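Local atomic coordinates of endoglucanase E (Clostridium thermocellum, PDB entry 2WAO), a protein that probably removes acetyl groups from plant cell-wall polysaccharides through its family 2 carbohydrate esterase domain, which also binds cello-oligosaccharides such as cellohexaose, within a larger cellulase. Residues P197-L200 / R206-F209. Numbering follows the deposited sequence.
Sequences PYTL and RWDF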
ATOM      1  N   PRO A 197      -0.812  -0.267  14.274  1.00  6.35           N
ATOM      2  CA  PRO A 197       0.050  -1.199  15.050  1.00  6.39           C
ATOM      3  C   PRO A 197       0.043  -2.673  14.599  1.00  7.33           C
ATOM      4  O   PRO A 197       0.825  -3.486  15.148  1.00  7.00           O
ATOM      5  CB  PRO A 197      -0.494  -1.072  16.502  1.00  8.07           C
ATOM      6  CG  PRO A 197      -1.299   0.251  16.507  1.00  8.52           C
ATOM      7  CD  PRO A 197      -1.886   0.272  15.128  1.00  6.71           C
ATOM      8  N   TYR A 198      -0.843  -3.032  13.662  1.00  5.65           N
ATOM      9  CA  TYR A 198      -1.112  -4.461  13.397  1.00  4.78           C
ATOM     10  C   TYR A 198      -0.497  -5.083  12.132  1.00  5.58           C
ATOM     11  O   TYR A 198      -0.393  -4.449  11.074  1.00  6.16           O
ATOM     12  CB  TYR A 198      -2.624  -4.778  13.499  1.00  4.16           C
ATOM     13  CG  TYR A 198      -3.109  -4.554  14.908  1.00  4.11           C
ATOM     14  CD1 TYR A 198      -2.875  -5.510  15.908  1.00  4.89           C
ATOM     15  CD2 TYR A 198      -3.739  -3.358  15.265  1.00  5.41           C
ATOM     16  CE1 TYR A 198      -3.268  -5.283  17.221  1.00  6.79           C
ATOM     17  CE2 TYR A 198      -4.155  -3.121  16.557  1.00  4.03           C
ATOM     18  CZ  TYR A 198      -3.907  -4.097  17.542  1.00  4.57           C
ATOM     19  OH  TYR A 198      -4.286  -3.902  18.849  1.00  5.46           O
ATOM     20  N   THR A 199      -0.052  -6.318  12.294  1.00  5.70           N
ATOM     21  CA  THR A 199       0.292  -7.185  11.156  1.00  7.40           C
ATOM     22  C   THR A 199      -1.004  -7.648  10.512  1.00  7.40           C
ATOM     23  O   THR A 199      -1.175  -7.532   9.300  1.00  6.01           O
ATOM     24  CB  THR A 199       1.090  -8.424  11.612  1.00  6.87           C
ATOM     25  OG1 THR A 199       2.266  -7.972  12.286  1.00 10.89           O
ATOM     26  CG2 THR A 199       1.486  -9.269  10.414  1.00  9.21           C
ATOM     27  N   LEU A 200      -1.894  -8.201  11.339  1.00  7.13           N
ATOM     28  CA  LEU A 200      -3.182  -8.693  10.866  1.00  8.46           C
ATOM     29  C   LEU A 200      -4.236  -7.936  11.659  1.00 10.22           C
ATOM     30  O   LEU A 200      -4.525  -8.273  12.805  1.00 10.02           O
ATOM     31  CB  LEU A 200      -3.304 -10.209  11.049  1.00  8.65           C
ATOM     32  CG  LEU A 200      -2.128 -11.086  10.575  1.00 10.31           C
ATOM     33  CD1 LEU A 200      -2.342 -12.523  11.062  1.00 11.26           C
ATOM     34  CD2 LEU A 200      -1.961 -11.004   9.058  1.00 11.50           C
ATOM     35  N   ARG A 206       0.017  -8.048  16.582  1.00  6.67           N
ATOM     36  CA  ARG A 206       0.804  -6.805  16.593  1.00  7.13           C
ATOM     37  C   ARG A 206       2.060  -6.929  15.768  1.00  7.24           C
ATOM     38  O   ARG A 206       2.733  -7.958  15.816  1.00  7.26           O
ATOM     39  CB  ARG A 206       1.183  -6.426  18.016  1.00  8.87           C
ATOM     40  CG  ARG A 206      -0.031  -5.933  18.763  1.00 13.55           C
ATOM     41  CD  ARG A 206       0.333  -5.143  20.002  1.00 23.33           C
ATOM     42  NE  ARG A 206      -0.864  -4.446  20.455  1.00 30.69           N
ATOM     43  CZ  ARG A 206      -1.065  -3.129  20.440  1.00 33.93           C
ATOM     44  NH1 ARG A 206      -0.126  -2.261  20.032  1.00 31.10           N
ATOM     45  NH2 ARG A 206      -2.228  -2.686  20.892  1.00 36.60           N
ATOM     46  N   TRP A 207       2.368  -5.860  15.041  1.00  5.63           N
ATOM     47  CA  TRP A 207       3.603  -5.748  14.230  1.00  6.47           C
ATOM     48  C   TRP A 207       4.808  -5.304  15.069  1.00  5.97           C
ATOM     49  O   TRP A 207       4.692  -4.410  15.921  1.00  6.92           O
ATOM     50  CB  TRP A 207       3.372  -4.691  13.128  1.00  5.04           C
ATOM     51  CG  TRP A 207       4.561  -4.407  12.315  1.00  5.67           C
ATOM     52  CD1 TRP A 207       5.198  -3.192  12.200  1.00  5.47           C
ATOM     53  CD2 TRP A 207       5.277  -5.327  11.459  1.00  6.56           C
ATOM     54  NE1 TRP A 207       6.246  -3.309  11.340  1.00  3.29           N
ATOM     55  CE2 TRP A 207       6.328  -4.594  10.865  1.00  7.39           C
ATOM     56  CE3 TRP A 207       5.126  -6.705  11.147  1.00  4.56           C
ATOM     57  CZ2 TRP A 207       7.252  -5.177   9.949  1.00  4.15           C
ATOM     58  CZ3 TRP A 207       6.035  -7.298  10.251  1.00  6.61           C
ATOM     59  CH2 TRP A 207       7.093  -6.516   9.655  1.00  5.00           C
ATOM     60  N   ASP A 208       5.963  -5.936  14.842  1.00  5.54           N
ATOM     61  CA  ASP A 208       7.179  -5.539  15.549  1.00  6.64           C
ATOM     62  C   ASP A 208       7.873  -4.525  14.637  1.00  6.86           C
ATOM     63  O   ASP A 208       8.360  -4.884  13.547  1.00  7.46           O
ATOM     64  CB  ASP A 208       8.065  -6.742  15.819  1.00  7.87           C
ATOM     65  CG  ASP A 208       9.386  -6.370  16.467  1.00 11.08           C
ATOM     66  OD1 ASP A 208       9.658  -5.159  16.710  1.00  8.62           O
ATOM     67  OD2 ASP A 208      10.141  -7.315  16.729  1.00 15.38           O
ATOM     68  N   PHE A 209       7.822  -3.254  15.030  1.00  7.08           N
ATOM     69  CA  PHE A 209       8.398  -2.175  14.198  1.00  8.41           C
ATOM     70  C   PHE A 209       9.922  -2.258  13.975  1.00  8.87           C
ATOM     71  O   PHE A 209      10.455  -1.570  13.091  1.00  9.91           O
ATOM     72  CB  PHE A 209       7.955  -0.796  14.730  1.00  8.15           C
ATOM     73  CG  PHE A 209       6.529  -0.476  14.383  1.00  7.27           C
ATOM     74  CD1 PHE A 209       6.256   0.228  13.236  1.00  7.89           C
ATOM     75  CD2 PHE A 209       5.472  -0.902  15.202  1.00  5.69           C
ATOM     76  CE1 PHE A 209       4.946   0.523  12.849  1.00  4.84           C
ATOM     77  CE2 PHE A 209       4.124  -0.634  14.837  1.00  7.91           C
ATOM     78  CZ  PHE A 209       3.864   0.090  13.664  1.00  7.24           C
TER
HETATM   79  O   HOH W   1       2.801  -2.839  17.096  1.00  8.71           O
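The carbonyl oxygen of Pro-197 accepts a nearly straight hydrogen bond from the backbone N of Trp-207 (2.8 Å, 169° at the hydrogen), and a water donates to that same oxygen while its second bond reaches Trp-207 O. Two donors therefore grip one acceptor beside the antiparallel, non-hydrogen-bonded pair Tyr-198 and Arg-206, whose CA atoms lie 4.4 Å apart. Packing is tight at buried Thr-199: OG1, turned beside its own backbone N (chi1 -58°), meets the edge of the Trp-207 indole near the ring plane, 3.3 Å from CE3. Phe-209 adds a lighter touch, its CE2 edge 4.1 Å from Pro-197 CA.

The solvent side is looser. There the extended Arg-206 runs past the Tyr-198 ring, with CG 3.6 Å from CE1, and lays one guanidinium face over CZ. The two planes are 58° apart, so this is no parallel stack; and although NH2 lies 3.1 Å from Tyr-198 OH, the angle is too poor for a hydrogen bond.

The contact closes a short loop of the GDSL-like esterase domain whose two arms, roughly at right angles, meet at one antiparallel bridge. Segment 197-200 follows helix 192-195, and strand 205-206 leads into 206-209, ahead of the parallel-sheet strand 216-220. Thr-199 also touches Asp-18 of strand 17-18, while Arg-16 hydrogen-bonds Tyr-198 O and makes a cation-pi contact with Trp-207, joining this loop to the N-terminal beta region.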